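Local coordinates for NAD nucleotidase (Haemophilus influenzae, PDB 3ZTV) that degrades NAD to adenosine and nicotinamide riboside, acting in the periplasm as both an NAD pyrophosphatase and a 5'-nucleotidase, at the interface of chains A and B. Numbering follows the deposited sequence. Chains: chain A/B, NAD nucleotidase.

The interface of chains A and B. Residues chain A 126, 129, 141-143, 186; chain B 188-189, 192.
B:Asn188 and B:Ala189, helical near the C-terminal end of helix 179-191, and B:Gln192 in the loop just beyond it meet A:Ile129, extended in strand 128-130, and the A:Pro142-A:Tyr143 step that leads into strand 143-148. Both surfaces belong to the calcineurin-like phosphoesterase domain of this 5'-nucleotidase family member, and a two-fold axis repeats the patch with the chains exchanged; the dimer is that of the deposited assembly and may not be the biological one.

The carboxamide of B:Gln192 lies flat over one face of the A:Tyr143 ring, the two planes 7° apart. Its NE2 sits over the middle of the ring, 3.3 Å above the ring plane. B:Gln192 NE2 donates to the backbone O of A:Tyr143 at 2.9 Å. The bond is nearly straight at the hydrogen (170°) and lies close to the amide plane, although the donor sits above the carbonyl plane. Stack and bond together should restrict the rotation of the amide, which is carried over the ring by a side chain extended beyond CG. Its OE1 is turned toward the A:Pro142 ring. At the edge of the tyrosine ring, in its plane, lies the backbone O of B:Ala189, 3.7 Å from the phenol OH of A:Tyr143.

B:Asn188 points its amide between A:Ile129 and A:Pro142, CG being anti to the backbone N (chi1 -172°). A:Ile129 CG2 lies 3.6 Å from B:Asn188 OD1. On the proline side, B:Asn188 ND2 comes 3.6 Å from A:Pro142 CG. B:Asn188 ND2 also reaches water 1 at 2.9 Å, and that water continues to the backbone O of A:Ala126. Beside this bridge, the thioether SD of A:Met186 rests 3.9 Å from CB of B:Ala189.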
# COMPACT_ATOMS: atom_id res chain seq x y z
N ALA A 126 11.62 3.05 9.55
CA ALA A 126 10.30 3.66 9.60
C ALA A 126 9.16 2.74 9.14
O ALA A 126 8.02 2.99 9.49
CB ALA A 126 10.28 4.96 8.80
N ILE A 129 7.79 -2.06 12.15
CA ILE A 129 7.26 -1.52 13.40
C ILE A 129 6.79 -2.65 14.33
O ILE A 129 5.79 -3.31 14.06
CB ILE A 129 6.09 -0.52 13.14
CG1 ILE A 129 6.49 0.55 12.11
CG2 ILE A 129 5.69 0.17 14.43
CD1 ILE A 129 5.36 1.55 11.78
N LYS A 141 14.01 3.64 16.12
CA LYS A 141 13.08 4.74 15.84
C LYS A 141 12.87 4.87 14.34
O LYS A 141 13.71 4.41 13.56
CB LYS A 141 13.63 6.05 16.41
CG LYS A 141 13.69 6.05 17.92
CD LYS A 141 14.09 7.40 18.48
CE LYS A 141 15.60 7.61 18.39
NZ LYS A 141 16.03 8.92 18.96
N PRO A 142 11.76 5.48 13.91
CA PRO A 142 11.55 5.64 12.46
C PRO A 142 12.46 6.69 11.81
O PRO A 142 12.79 6.56 10.63
CB PRO A 142 10.07 6.07 12.37
CG PRO A 142 9.79 6.71 13.70
CD PRO A 142 10.57 5.88 14.69
N TYR A 143 12.86 7.71 12.56
CA TYR A 143 13.69 8.78 12.01
C TYR A 143 14.45 9.46 13.14
O TYR A 143 14.18 9.20 14.32
CB TYR A 143 12.85 9.83 11.25
CG TYR A 143 12.03 10.73 12.15
CD1 TYR A 143 10.81 10.29 12.69
CD2 TYR A 143 12.46 12.01 12.48
CE1 TYR A 143 10.05 11.11 13.52
CE2 TYR A 143 11.71 12.83 13.33
CZ TYR A 143 10.50 12.37 13.83
OH TYR A 143 9.74 13.17 14.67
N MET A 186 6.38 9.80 5.59
CA MET A 186 7.38 10.29 6.54
C MET A 186 7.92 11.66 6.13
O MET A 186 8.02 12.56 6.96
CB MET A 186 8.55 9.30 6.66
CG MET A 186 8.20 8.01 7.40
SD MET A 186 7.73 8.24 9.15
CE MET A 186 9.22 9.00 9.79
N ASN B 188 3.04 6.53 14.18
CA ASN B 188 4.33 6.01 14.64
C ASN B 188 5.37 7.12 14.74
O ASN B 188 6.17 7.16 15.68
CB ASN B 188 4.83 4.88 13.74
CG ASN B 188 6.06 4.19 14.32
OD1 ASN B 188 6.01 3.64 15.42
ND2 ASN B 188 7.17 4.20 13.56
N ALA B 189 5.35 8.02 13.76
CA ALA B 189 6.29 9.13 13.74
C ALA B 189 6.07 10.12 14.88
O ALA B 189 7.01 10.74 15.38
CB ALA B 189 6.23 9.85 12.40
N GLN B 192 7.86 9.65 19.12
CA GLN B 192 9.14 10.13 19.67
C GLN B 192 9.12 11.62 19.98
O GLN B 192 10.08 12.15 20.54
CB GLN B 192 10.30 9.80 18.73
CG GLN B 192 10.26 10.53 17.42
CD GLN B 192 11.16 9.88 16.38
OE1 GLN B 192 10.86 8.80 15.87
NE2 GLN B 192 12.27 10.54 16.06
O HOH W 1 6.98 5.14 10.83